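Local coordinates for UV damage endonuclease (PDB 3TC3), which probably cuts DNA at ultraviolet-induced lesions as a manganese-binding endonuclease of the UvdE family, built on a TIM barrel, at residues A[27-32]-A[36-41]; A[49-54]-A[90-95]; A[145-150]-A[185-190]; A[161-166]-A[175-180]; A[254-259]-A[263-268]. All coordinates share one frame; numbering follows the deposited sequence.

Overall arrangement
All five contacts belong to one closed eight-stranded parallel barrel and its connections. Interactions 1 and 5 each tie a loop back on itself after a strand, the first and the seventh; interaction 5 is rich in hydrogen bonds, whereas interaction 1 has one between its segments. Interactions 2, 3 and 4 join helices to other parts of the shell or barrel: interaction 2 is wholly apolar, interaction 3 buried and mixed, and interaction 4 wedges a phenylalanine against a strand end. All but interaction 3 are partly buried. Interactions 2 and 3 lie away from the manganese site; His162 (interaction 4) and His264 (interaction 5) come near it. Interactions 1 and 2 touch through Ile41.

Interaction 1: residues A[27-32]-A[36-41]; sequences VSTNYS and KADKTI
Thr29 meets Ala37 and Asp38 in the long loop that leaves the first strand of the TIM barrel and leads to helix 48-71. The hydroxyl OG1 of Thr29 accepts a nearly straight hydrogen bond from Ala37 N, 3.1 Å long with an angle of 172° at the hydrogen. Thr29 chi1 of -163° sets OG1 trans to the backbone N and leaves the methyl group CG2 between N and the carbonyl carbon, where Thr29 CG2 rests 3.5 Å from Asp38 OD2. The two side chains cross at about a right angle. Ala37 also lays its methyl group against the backbone of segment 27-32, with CB 3.7 Å from Ser28 O.

Farther out, Ala37 packs on Ile65 of helix 48-71, and Ser28 is bonded through its backbone to Arg78, at the end of the second strand (76-78). The carboxylate of Asp38 is held from its own segment: Lys36 NZ forms a salt bridge with Asp38 OD1 at 2.8 Å, arriving from above the carboxylate plane, 37° out of it.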
# COMPACT_ATOMS: atom_id res chain seq x y z
N VAL A 27 -4.10 6.37 -4.31
CA VAL A 27 -4.32 5.77 -2.95
C VAL A 27 -5.70 6.15 -2.40
O VAL A 27 -6.05 7.34 -2.31
CB VAL A 27 -3.26 6.35 -2.02
CG1 VAL A 27 -3.52 5.96 -0.51
CG2 VAL A 27 -1.84 5.88 -2.50
N SER A 28 -6.46 5.14 -1.96
CA SER A 28 -7.62 5.21 -0.99
C SER A 28 -8.94 5.75 -1.50
O SER A 28 -9.96 5.13 -1.24
CB SER A 28 -7.20 5.93 0.31
OG SER A 28 -6.41 5.01 1.05
N THR A 29 -8.91 6.89 -2.18
CA THR A 29 -10.22 7.49 -2.58
C THR A 29 -9.94 8.46 -3.71
O THR A 29 -8.78 8.69 -4.09
CB THR A 29 -10.96 8.13 -1.39
OG1 THR A 29 -12.33 8.33 -1.73
CG2 THR A 29 -10.28 9.41 -0.93
N ASN A 30 -11.03 8.89 -4.35
CA ASN A 30 -10.95 9.72 -5.55
C ASN A 30 -11.78 10.95 -5.21
O ASN A 30 -12.98 10.88 -4.94
CB ASN A 30 -11.52 8.91 -6.73
CG ASN A 30 -11.52 9.68 -8.04
OD1 ASN A 30 -11.96 10.85 -8.02
ND2 ASN A 30 -11.11 9.07 -9.16
N TYR A 31 -11.17 12.12 -5.22
CA TYR A 31 -11.88 13.32 -4.75
C TYR A 31 -12.82 13.85 -5.83
O TYR A 31 -13.89 14.35 -5.52
CB TYR A 31 -10.86 14.41 -4.43
CG TYR A 31 -10.00 14.18 -3.22
CD1 TYR A 31 -10.58 13.82 -1.95
CD2 TYR A 31 -8.58 14.35 -3.30
CE1 TYR A 31 -9.74 13.57 -0.86
CE2 TYR A 31 -7.78 14.12 -2.20
CZ TYR A 31 -8.37 13.76 -0.99
OH TYR A 31 -7.57 13.59 0.13
N SER A 32 -12.46 13.64 -7.08
CA SER A 32 -13.20 14.21 -8.29
C SER A 32 -14.51 13.48 -8.42
O SER A 32 -15.56 14.12 -8.65
CB SER A 32 -12.36 14.03 -9.54
OG SER A 32 -11.24 14.86 -9.40
N LYS A 36 -16.91 8.91 -1.54
CA LYS A 36 -15.82 8.64 -0.59
C LYS A 36 -15.71 7.16 -0.15
O LYS A 36 -16.66 6.56 0.37
CB LYS A 36 -15.99 9.59 0.56
CG LYS A 36 -15.06 9.43 1.68
CD LYS A 36 -15.41 10.55 2.66
CE LYS A 36 -14.48 10.61 3.89
NZ LYS A 36 -13.09 10.89 3.55
N ALA A 37 -14.51 6.59 -0.40
CA ALA A 37 -14.31 5.17 -0.16
C ALA A 37 -13.55 4.89 1.16
O ALA A 37 -13.27 3.70 1.47
CB ALA A 37 -13.56 4.49 -1.37
N ASP A 38 -13.14 5.96 1.87
CA ASP A 38 -12.19 5.86 3.00
C ASP A 38 -12.79 6.43 4.31
O ASP A 38 -12.08 6.91 5.18
CB ASP A 38 -10.90 6.54 2.68
CG ASP A 38 -11.06 8.08 2.52
OD1 ASP A 38 -12.20 8.56 2.33
OD2 ASP A 38 -10.01 8.76 2.51
N LYS A 39 -14.10 6.31 4.44
CA LYS A 39 -14.79 6.91 5.61
C LYS A 39 -14.55 5.95 6.80
O LYS A 39 -14.49 4.72 6.61
CB LYS A 39 -16.31 6.99 5.40
CG LYS A 39 -16.71 7.68 4.08
CD LYS A 39 -18.27 7.95 4.02
CE LYS A 39 -19.02 6.66 3.87
NZ LYS A 39 -18.56 5.78 2.74
N THR A 40 -14.40 6.53 8.00
CA THR A 40 -14.26 5.64 9.17
C THR A 40 -15.16 6.22 10.24
O THR A 40 -15.83 7.21 10.02
CB THR A 40 -12.84 5.50 9.69
OG1 THR A 40 -12.83 4.40 10.62
CG2 THR A 40 -12.24 6.80 10.28
N ILE A 41 -15.24 5.47 11.32
CA ILE A 41 -16.09 5.90 12.43
C ILE A 41 -15.27 5.90 13.72
O ILE A 41 -14.25 5.19 13.88
CB ILE A 41 -17.29 4.95 12.52
CG1 ILE A 41 -16.89 3.57 13.02
CG2 ILE A 41 -18.13 5.01 11.21
CD1 ILE A 41 -18.11 2.78 13.50

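Interaction 2: residues A[49-54]-A[90-95]; sequences ERVLKV and PKFHVN
Val51 sets its two methyl groups obliquely against the far end of the Phe92 ring, at CE2 and CZ, the tightest fit of this wholly apolar contact. CG1 of Val51 lies 3.5 Å from Phe92 CE2 and also touches CZ, while Val51 CG2 reaches the same CE2 at 3.7 Å, so this ring corner enters the hollow of the valine fork, between its two branches. Phe92 has CG trans to its backbone N (chi1 180°), which extends the ring from the loop until its far end meets the helix.

The methyls of Val94 straddle the neighbouring helix side chains, CG2 beside Val51 and CG1 beside Leu52. Val94 CG2 lies over one face of the Phe92 ring, 3.9 Å above the plane and displaced toward the rim, and stands 4.1 Å from Val51 CG1. The other methyl, Val94 CG1, comes within 3.9 Å of Leu52 CD2, the two side chains sliding past each other in opposite directions.

In the TIM barrel this joins the early part of helix 48-71, which follows the first strand, to the loop between the second strand and helix 96-99. Asn95 ends that loop as the N-cap of the short helix, its side chain also bonded to Asp98. On the helix side Val51 packs on Leu46 as well, from the loop just before the helix.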
# COMPACT_ATOMS: atom_id res chain seq x y z
N GLU A 49 -24.84 -2.07 13.11
CA GLU A 49 -25.48 -1.29 12.11
C GLU A 49 -24.59 -0.25 11.50
O GLU A 49 -24.59 -0.15 10.30
CB GLU A 49 -26.71 -0.58 12.67
CG GLU A 49 -27.74 -0.33 11.64
CD GLU A 49 -29.09 -0.04 12.30
OE1 GLU A 49 -29.51 -0.83 13.19
OE2 GLU A 49 -29.68 1.00 11.95
N ARG A 50 -23.91 0.59 12.30
CA ARG A 50 -23.04 1.65 11.74
C ARG A 50 -21.85 1.07 10.94
O ARG A 50 -21.48 1.63 9.86
CB ARG A 50 -22.52 2.54 12.85
CG ARG A 50 -21.69 3.71 12.43
CD ARG A 50 -22.26 5.03 12.86
NE ARG A 50 -21.16 5.99 13.01
CZ ARG A 50 -20.86 6.92 12.11
NH1 ARG A 50 -21.59 7.05 11.01
NH2 ARG A 50 -19.85 7.74 12.31
N VAL A 51 -21.24 0.00 11.45
CA VAL A 51 -20.15 -0.61 10.68
C VAL A 51 -20.66 -1.09 9.33
O VAL A 51 -20.00 -0.85 8.34
CB VAL A 51 -19.51 -1.78 11.46
CG1 VAL A 51 -18.62 -2.69 10.53
CG2 VAL A 51 -18.71 -1.22 12.63
N LEU A 52 -21.80 -1.75 9.27
CA LEU A 52 -22.33 -2.25 8.00
C LEU A 52 -22.70 -1.10 7.07
O LEU A 52 -22.43 -1.18 5.89
CB LEU A 52 -23.53 -3.22 8.23
CG LEU A 52 -23.03 -4.46 8.97
CD1 LEU A 52 -24.22 -5.22 9.69
CD2 LEU A 52 -22.18 -5.38 8.08
N LYS A 53 -23.26 -0.02 7.62
CA LYS A 53 -23.63 1.12 6.83
C LYS A 53 -22.41 1.79 6.24
O LYS A 53 -22.46 2.11 5.07
CB LYS A 53 -24.39 2.12 7.69
CG LYS A 53 -24.98 3.29 6.97
CD LYS A 53 -25.97 3.93 7.93
CE LYS A 53 -25.62 5.42 8.04
NZ LYS A 53 -26.26 6.21 6.95
N VAL A 54 -21.37 2.02 7.01
CA VAL A 54 -20.23 2.74 6.44
C VAL A 54 -19.39 1.79 5.58
O VAL A 54 -18.91 2.21 4.58
CB VAL A 54 -19.43 3.43 7.55
CG1 VAL A 54 -18.14 4.13 7.01
CG2 VAL A 54 -20.33 4.42 8.31
N PRO A 90 -10.33 -4.79 19.29
CA PRO A 90 -10.83 -5.83 20.20
C PRO A 90 -12.33 -5.91 20.45
O PRO A 90 -12.86 -7.03 20.64
CB PRO A 90 -10.14 -5.48 21.54
CG PRO A 90 -8.90 -4.73 21.12
CD PRO A 90 -9.29 -3.94 19.91
N LYS A 91 -13.01 -4.77 20.49
CA LYS A 91 -14.45 -4.73 20.69
C LYS A 91 -15.27 -4.95 19.40
O LYS A 91 -16.51 -5.02 19.48
CB LYS A 91 -14.84 -3.40 21.38
CG LYS A 91 -14.37 -3.29 22.83
CD LYS A 91 -14.84 -1.94 23.38
CE LYS A 91 -15.74 -2.03 24.59
NZ LYS A 91 -15.18 -2.99 25.57
N PHE A 92 -14.60 -5.12 18.27
CA PHE A 92 -15.31 -5.27 17.03
C PHE A 92 -15.62 -6.77 16.80
O PHE A 92 -14.69 -7.57 16.70
CB PHE A 92 -14.40 -4.70 15.89
CG PHE A 92 -15.01 -4.79 14.52
CD1 PHE A 92 -15.04 -6.01 13.87
CD2 PHE A 92 -15.42 -3.66 13.86
CE1 PHE A 92 -15.57 -6.11 12.58
CE2 PHE A 92 -15.91 -3.71 12.55
CZ PHE A 92 -15.96 -4.93 11.87
N HIS A 93 -16.90 -7.10 16.57
CA HIS A 93 -17.27 -8.47 16.29
C HIS A 93 -18.31 -8.61 15.24
O HIS A 93 -19.23 -9.42 15.37
CB HIS A 93 -17.81 -9.13 17.59
CG HIS A 93 -16.90 -8.95 18.79
ND1 HIS A 93 -15.73 -9.53 18.89
CD2 HIS A 93 -17.05 -8.19 19.94
CE1 HIS A 93 -15.14 -9.17 20.04
NE2 HIS A 93 -15.95 -8.39 20.68
N VAL A 94 -18.21 -7.83 14.17
CA VAL A 94 -19.21 -7.79 13.13
C VAL A 94 -18.87 -8.84 12.07
O VAL A 94 -17.73 -8.93 11.60
CB VAL A 94 -19.25 -6.41 12.49
CG1 VAL A 94 -20.29 -6.31 11.34
CG2 VAL A 94 -19.51 -5.29 13.51
N ASN A 95 -19.86 -9.64 11.65
CA ASN A 95 -19.56 -10.62 10.61
C ASN A 95 -19.72 -10.01 9.22
O ASN A 95 -20.67 -10.29 8.48
CB ASN A 95 -20.48 -11.85 10.76
CG ASN A 95 -20.09 -12.99 9.84
OD1 ASN A 95 -19.04 -12.99 9.19
ND2 ASN A 95 -20.93 -14.04 9.84

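Interaction 3: residues A[145-150]-A[185-190]; sequences YHADLL and PSNISK
Ala147 presents its methyl group to Asn187 and Ile188, where the backbones come close enough to leave room for little more than an alanine. Its CB lies 3.6 Å from both the carbonyl oxygen Asn187 O and the amide nitrogen Asn187 ND2, so it is flanked by backbone and side chain of one residue. On another flank Ile188 CG1 packs against Ala147 CB at 3.9 Å.

The amide of Asn187 reaches over this methyl because chi1 of 70° places CG between its own backbone N and carbonyl carbon, turning ND2 toward the neighbouring helix. There it crosses the Asp148 side chain obliquely, the amide and carboxylate planes 48° apart. Asn187 ND2 and Asp148 OD1 stand 3.9 Å from each other, and a water joins them: it donates to Asp148 OD1 at 2.6 Å and accepts only a weak bond from Asn187 ND2 at 3.4 Å.

The pair links two elements on the outer shell of the TIM barrel, helix 133-153 after the third strand and the short helix 186-189 before the fifth. Stronger polar partners lie to the side: Asp148 OD2 makes salt bridges with Lys144 and Lys97, and Asn187 ND2 bonds to Asp151. These partners are likely to set the turn of both groups, while Asn187 O, beside the Ala147 methyl, accepts a bond from Arg191.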
# COMPACT_ATOMS: atom_id res chain seq x y z
N TYR A 145 -6.92 -8.39 9.56
CA TYR A 145 -8.05 -7.76 8.87
C TYR A 145 -7.75 -7.45 7.39
O TYR A 145 -8.62 -7.64 6.53
CB TYR A 145 -8.44 -6.43 9.63
CG TYR A 145 -9.02 -5.32 8.76
CD1 TYR A 145 -10.14 -5.53 7.94
CD2 TYR A 145 -8.41 -4.03 8.77
CE1 TYR A 145 -10.64 -4.52 7.08
CE2 TYR A 145 -8.94 -3.03 7.98
CZ TYR A 145 -10.05 -3.29 7.14
OH TYR A 145 -10.54 -2.34 6.30
N HIS A 146 -6.53 -6.99 7.13
CA HIS A 146 -6.19 -6.71 5.73
C HIS A 146 -6.21 -7.96 4.86
O HIS A 146 -6.74 -7.92 3.77
CB HIS A 146 -4.80 -6.02 5.66
CG HIS A 146 -4.85 -4.55 6.10
ND1 HIS A 146 -5.10 -4.14 7.41
CD2 HIS A 146 -4.79 -3.38 5.32
CE1 HIS A 146 -5.14 -2.76 7.42
NE2 HIS A 146 -4.94 -2.32 6.18
N ALA A 147 -5.64 -9.06 5.41
CA ALA A 147 -5.65 -10.34 4.66
C ALA A 147 -7.09 -10.80 4.54
O ALA A 147 -7.49 -11.30 3.46
CB ALA A 147 -4.86 -11.34 5.44
N ASP A 148 -7.86 -10.69 5.61
CA ASP A 148 -9.28 -11.11 5.49
C ASP A 148 -10.01 -10.32 4.39
O ASP A 148 -10.94 -10.85 3.74
CB ASP A 148 -10.01 -10.90 6.84
CG ASP A 148 -9.62 -11.94 7.91
OD1 ASP A 148 -8.96 -12.93 7.56
OD2 ASP A 148 -9.98 -11.68 9.06
N LEU A 149 -9.75 -8.99 4.34
CA LEU A 149 -10.48 -8.16 3.35
C LEU A 149 -10.15 -8.65 1.93
O LEU A 149 -11.05 -8.90 1.08
CB LEU A 149 -10.17 -6.67 3.54
CG LEU A 149 -10.89 -5.74 2.57
CD1 LEU A 149 -12.43 -5.80 2.85
CD2 LEU A 149 -10.35 -4.35 2.67
N LEU A 150 -8.88 -8.81 1.64
CA LEU A 150 -8.40 -9.30 0.34
C LEU A 150 -8.93 -10.74 0.08
O LEU A 150 -9.40 -11.02 -1.06
CB LEU A 150 -6.87 -9.24 0.33
CG LEU A 150 -6.40 -7.73 0.44
CD1 LEU A 150 -4.87 -7.74 0.59
CD2 LEU A 150 -6.76 -6.92 -0.78
N PRO A 185 0.48 -16.13 10.24
CA PRO A 185 -0.21 -17.09 9.38
C PRO A 185 0.03 -16.79 7.93
O PRO A 185 0.28 -15.64 7.57
CB PRO A 185 -1.70 -16.85 9.71
CG PRO A 185 -1.73 -15.46 10.14
CD PRO A 185 -0.43 -15.19 10.89
N SER A 186 0.01 -17.82 7.10
CA SER A 186 0.27 -17.76 5.70
C SER A 186 -0.55 -16.76 4.94
O SER A 186 -0.06 -16.21 3.98
CB SER A 186 -0.05 -19.13 5.07
OG SER A 186 0.85 -20.04 5.58
N ASN A 187 -1.84 -16.54 5.30
CA ASN A 187 -2.64 -15.61 4.48
C ASN A 187 -2.18 -14.17 4.63
O ASN A 187 -2.43 -13.34 3.75
CB ASN A 187 -4.17 -15.70 4.70
CG ASN A 187 -4.64 -15.18 6.05
OD1 ASN A 187 -3.92 -15.13 7.07
ND2 ASN A 187 -5.92 -14.76 6.04
N ILE A 188 -1.42 -13.91 5.71
CA ILE A 188 -0.81 -12.59 5.85
C ILE A 188 0.59 -12.65 5.25
O ILE A 188 1.00 -11.78 4.44
CB ILE A 188 -0.66 -12.18 7.32
CG1 ILE A 188 -2.07 -12.11 7.98
CG2 ILE A 188 0.17 -10.84 7.50
CD1 ILE A 188 -1.98 -11.88 9.51
N SER A 189 1.37 -13.64 5.71
CA SER A 189 2.79 -13.63 5.31
C SER A 189 2.97 -13.68 3.75
O SER A 189 3.93 -13.07 3.23
CB SER A 189 3.58 -14.78 6.00
OG SER A 189 3.14 -16.01 5.49
N LYS A 190 2.14 -14.43 3.03
CA LYS A 190 2.26 -14.53 1.59
C LYS A 190 2.03 -13.21 0.86
O LYS A 190 2.51 -13.03 -0.25
CB LYS A 190 1.36 -15.62 1.02
CG LYS A 190 1.96 -17.05 1.26
CD LYS A 190 3.31 -17.25 0.47
CE LYS A 190 3.81 -18.69 0.53
NZ LYS A 190 4.69 -18.82 1.74
O HOH W 1 -7.82 -14.87 8.83

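Interaction 4: residues A[161-166]-A[175-180]; sequences IHVGSS and NRFIEN
Phe177 provides the apolar core of this contact, directing its ring from helix 170-181 at the end of strand 158-162. A chi1 of 179° carries the ring straight out from the helix backbone, and it reaches the strand edge-first: Ile161 CD1 meets Phe177 CE2 at 3.8 Å near the ring plane. Val163, whose side chain crosses that of Phe177 at about a right angle, adds CG1 at 3.9 Å from Phe177 CD2. Ile209 and Ile194 also pack on the phenylalanine. Cut back to an alanine, this position is likely to leave a gap between helix and strand end, with Ile161 and Val163 deprived of their shared partner.

The polar approaches are of another kind. The carbonyl oxygen Val163 O lies at the ring edge, 3.3 Å from Phe177 CD2, facing the slightly positive rim. Ser165 OG stands 3.7 Å from Arg176 NH2 in oblique contact; the guanidinium has its firmer bonds with Asn129 O and Met167 O.

This is the βα connection after the fourth barrel strand. The chemistry thus divides the strand end: apolar packing faces the helix, while His162, turned away from it, lies beside the manganese site, next to the metal ligand Glu195 and about 5 Å from the ion.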
# COMPACT_ATOMS: atom_id res chain seq x y z
N ILE A 161 4.17 -2.84 4.53
CA ILE A 161 4.47 -2.20 5.80
C ILE A 161 5.92 -1.69 5.89
O ILE A 161 6.71 -2.08 5.08
CB ILE A 161 4.26 -3.14 7.01
CG1 ILE A 161 5.17 -4.36 6.88
CG2 ILE A 161 2.75 -3.51 7.07
CD1 ILE A 161 5.14 -5.30 8.23
N HIS A 162 6.17 -0.72 6.80
CA HIS A 162 7.55 -0.39 7.14
C HIS A 162 8.10 -1.41 8.10
O HIS A 162 7.39 -2.26 8.71
CB HIS A 162 7.54 0.99 7.77
CG HIS A 162 7.31 2.06 6.79
ND1 HIS A 162 6.37 3.01 6.95
CD2 HIS A 162 7.91 2.32 5.56
CE1 HIS A 162 6.42 3.88 5.90
NE2 HIS A 162 7.36 3.45 5.05
N VAL A 163 9.43 -1.41 8.28
CA VAL A 163 10.04 -2.35 9.17
C VAL A 163 9.54 -2.13 10.61
O VAL A 163 9.36 -3.08 11.40
CB VAL A 163 11.61 -2.33 9.04
CG1 VAL A 163 12.15 -3.24 10.06
CG2 VAL A 163 11.96 -2.84 7.68
N GLY A 164 9.42 -0.86 10.94
CA GLY A 164 8.82 -0.56 12.21
C GLY A 164 9.75 0.23 13.15
O GLY A 164 10.31 1.30 12.84
N SER A 165 9.96 -0.34 14.34
CA SER A 165 10.73 0.27 15.42
C SER A 165 12.23 0.08 15.25
O SER A 165 12.63 -0.94 14.73
CB SER A 165 10.20 -0.46 16.68
OG SER A 165 10.97 -0.20 17.82
N SER A 166 13.04 0.99 15.84
CA SER A 166 14.48 0.76 15.90
C SER A 166 14.95 0.65 17.37
O SER A 166 16.15 0.82 17.63
CB SER A 166 15.29 1.89 15.19
OG SER A 166 14.97 3.10 15.80
N ASN A 175 16.33 -8.31 13.36
CA ASN A 175 16.12 -9.68 13.73
C ASN A 175 14.77 -9.87 14.43
O ASN A 175 14.12 -10.89 14.14
CB ASN A 175 17.32 -10.15 14.52
CG ASN A 175 18.49 -10.54 13.56
OD1 ASN A 175 18.32 -11.34 12.57
ND2 ASN A 175 19.63 -9.97 13.80
N ARG A 176 14.32 -8.88 15.19
CA ARG A 176 12.96 -8.96 15.80
C ARG A 176 11.91 -8.95 14.66
O ARG A 176 10.91 -9.70 14.71
CB ARG A 176 12.58 -7.79 16.71
CG ARG A 176 13.37 -7.78 18.04
CD ARG A 176 12.67 -6.85 19.08
NE ARG A 176 12.31 -5.52 18.53
CZ ARG A 176 13.17 -4.53 18.39
NH1 ARG A 176 14.46 -4.65 18.82
NH2 ARG A 176 12.78 -3.40 17.84
N PHE A 177 12.16 -8.19 13.60
CA PHE A 177 11.16 -8.22 12.53
C PHE A 177 11.06 -9.62 11.93
O PHE A 177 9.98 -10.13 11.66
CB PHE A 177 11.57 -7.22 11.46
CG PHE A 177 10.60 -7.19 10.29
CD1 PHE A 177 10.68 -8.15 9.24
CD2 PHE A 177 9.63 -6.19 10.24
CE1 PHE A 177 9.73 -8.10 8.25
CE2 PHE A 177 8.66 -6.19 9.22
CZ PHE A 177 8.73 -7.13 8.18
N ILE A 178 12.22 -10.18 11.58
CA ILE A 178 12.26 -11.53 10.97
C ILE A 178 11.62 -12.61 11.92
O ILE A 178 10.80 -13.42 11.43
CB ILE A 178 13.70 -11.92 10.63
CG1 ILE A 178 14.17 -11.04 9.44
CG2 ILE A 178 13.76 -13.42 10.24
CD1 ILE A 178 15.66 -11.20 9.10
N GLU A 179 11.94 -12.52 13.23
CA GLU A 179 11.37 -13.49 14.18
C GLU A 179 9.84 -13.42 14.17
O GLU A 179 9.19 -14.45 14.13
CB GLU A 179 11.92 -13.27 15.60
CG GLU A 179 11.59 -14.53 16.48
CD GLU A 179 11.68 -14.43 18.01
OE1 GLU A 179 12.06 -13.39 18.57
OE2 GLU A 179 11.31 -15.46 18.63
N ASN A 180 9.31 -12.19 14.24
CA ASN A 180 7.86 -12.08 14.38
C ASN A 180 7.17 -12.34 13.04
O ASN A 180 6.07 -12.88 13.00
CB ASN A 180 7.51 -10.65 14.86
CG ASN A 180 7.95 -10.42 16.36
OD1 ASN A 180 8.34 -11.42 17.01
ND2 ASN A 180 7.95 -9.24 16.86

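Interaction 5: residues A[254-259]-A[263-268]; sequences EQEPGE and VHATTI
Glu256 and Thr266 pair through two hydrogen bonds that use both carboxylate oxygens. Thr266 OG1 donates to Glu256 OE2 at 2.7 Å, on the syn side and 17° out of the carboxylate plane, while Thr266 N gives its hydrogen to Glu256 OE1 at 2.9 Å from well above that plane. A bend at chi2 (71°) curls the glutamate back to reach them. With an alanine here both carboxylate oxygens go, and Thr266 N and OG1 would probably be left without these acceptors, the chain at Thr266 freer to move.

The backbones satisfy each other alongside. Glu256 N donates to Val263 O at 3.0 Å, almost straight, and Ala265 N to Glu254 O at 2.9 Å, forming a single bridge between Gln255 and His264. Glu256 O is shared, taking Gln255 NE2 (3.0 Å) and Glu259 N from opposite faces of its plane. The rest of the Gln255 amide is met by Gly262 and Lys260, and the Glu254 carboxylate by Tyr252, Asn269 and Asn272. Glu259 CB and Val263 CB pack at 3.7 Å.

A type II beta turn, Glu256 to Glu259, lets the chain double back. The result is a loop closed by a single beta bridge and this turn, following the seventh strand of a TIM barrel; its His264 side chain lies about 5 Å from the bound manganese.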
# COMPACT_ATOMS: atom_id res chain seq x y z
N GLU A 254 7.20 12.97 -4.39
CA GLU A 254 8.17 14.04 -4.54
C GLU A 254 8.10 14.91 -3.30
O GLU A 254 7.10 14.90 -2.59
CB GLU A 254 7.84 14.97 -5.74
CG GLU A 254 7.83 14.24 -7.11
CD GLU A 254 7.43 15.16 -8.17
OE1 GLU A 254 7.63 16.40 -8.04
OE2 GLU A 254 6.93 14.68 -9.18
N GLN A 255 9.16 15.67 -3.12
CA GLN A 255 9.22 16.62 -2.06
C GLN A 255 8.31 17.80 -2.33
O GLN A 255 8.38 18.38 -3.42
CB GLN A 255 10.69 17.00 -1.92
CG GLN A 255 10.83 18.23 -0.94
CD GLN A 255 10.57 17.75 0.46
OE1 GLN A 255 11.10 16.69 0.88
NE2 GLN A 255 9.73 18.49 1.20
N GLU A 256 7.43 18.18 -1.36
CA GLU A 256 6.71 19.49 -1.50
C GLU A 256 7.69 20.67 -1.29
O GLU A 256 8.38 20.71 -0.27
CB GLU A 256 5.61 19.59 -0.51
CG GLU A 256 4.69 20.86 -0.68
CD GLU A 256 3.80 20.83 -1.87
OE1 GLU A 256 4.06 19.99 -2.79
OE2 GLU A 256 2.78 21.59 -1.84
N PRO A 257 7.74 21.58 -2.27
CA PRO A 257 8.68 22.69 -2.14
C PRO A 257 8.37 23.50 -0.91
O PRO A 257 7.22 23.73 -0.61
CB PRO A 257 8.37 23.51 -3.36
CG PRO A 257 7.83 22.52 -4.39
CD PRO A 257 7.06 21.55 -3.59
N GLY A 258 9.42 23.90 -0.18
CA GLY A 258 9.15 24.74 0.98
C GLY A 258 8.87 24.01 2.27
O GLY A 258 8.81 24.66 3.36
N GLU A 259 8.67 22.69 2.20
CA GLU A 259 8.30 21.90 3.39
C GLU A 259 9.53 21.13 3.87
O GLU A 259 10.54 21.04 3.16
CB GLU A 259 7.13 20.97 3.13
CG GLU A 259 5.89 21.72 2.56
CD GLU A 259 5.31 22.71 3.59
OE1 GLU A 259 5.17 22.33 4.78
OE2 GLU A 259 4.94 23.80 3.16
N VAL A 263 8.01 15.57 3.41
CA VAL A 263 6.61 15.95 3.23
C VAL A 263 6.25 15.74 1.79
O VAL A 263 6.91 16.29 0.88
CB VAL A 263 6.38 17.41 3.66
CG1 VAL A 263 4.93 17.89 3.29
CG2 VAL A 263 6.64 17.52 5.21
N HIS A 264 5.17 14.99 1.58
CA HIS A 264 4.79 14.59 0.19
C HIS A 264 4.16 15.78 -0.58
O HIS A 264 3.43 16.59 -0.06
CB HIS A 264 3.71 13.51 0.23
CG HIS A 264 4.19 12.11 0.56
ND1 HIS A 264 3.32 11.07 0.66
CD2 HIS A 264 5.45 11.60 0.81
CE1 HIS A 264 3.99 9.95 1.00
NE2 HIS A 264 5.30 10.26 1.08
N ALA A 265 4.52 15.86 -1.85
CA ALA A 265 4.02 16.87 -2.74
C ALA A 265 2.49 16.83 -2.86
O ALA A 265 1.84 15.78 -2.76
CB ALA A 265 4.64 16.67 -4.09
N THR A 266 1.98 18.05 -3.13
CA THR A 266 0.53 18.17 -3.28
C THR A 266 0.10 17.73 -4.70
O THR A 266 -1.10 17.54 -4.95
CB THR A 266 0.05 19.62 -3.00
OG1 THR A 266 0.95 20.55 -3.58
CG2 THR A 266 0.02 19.81 -1.49
N THR A 267 1.08 17.58 -5.60
CA THR A 267 0.78 17.04 -6.95
C THR A 267 2.11 16.62 -7.55
O THR A 267 3.17 17.09 -7.07
CB THR A 267 0.14 18.18 -7.87
OG1 THR A 267 -0.40 17.57 -9.07
CG2 THR A 267 1.21 19.25 -8.29
N ILE A 268 2.09 15.77 -8.56
CA ILE A 268 3.35 15.41 -9.20
C ILE A 268 3.78 16.54 -10.14
O ILE A 268 2.98 17.27 -10.70
CB ILE A 268 3.34 14.09 -10.02
CG1 ILE A 268 2.28 14.14 -11.13
CG2 ILE A 268 3.06 12.89 -9.08
CD1 ILE A 268 2.48 12.82 -12.03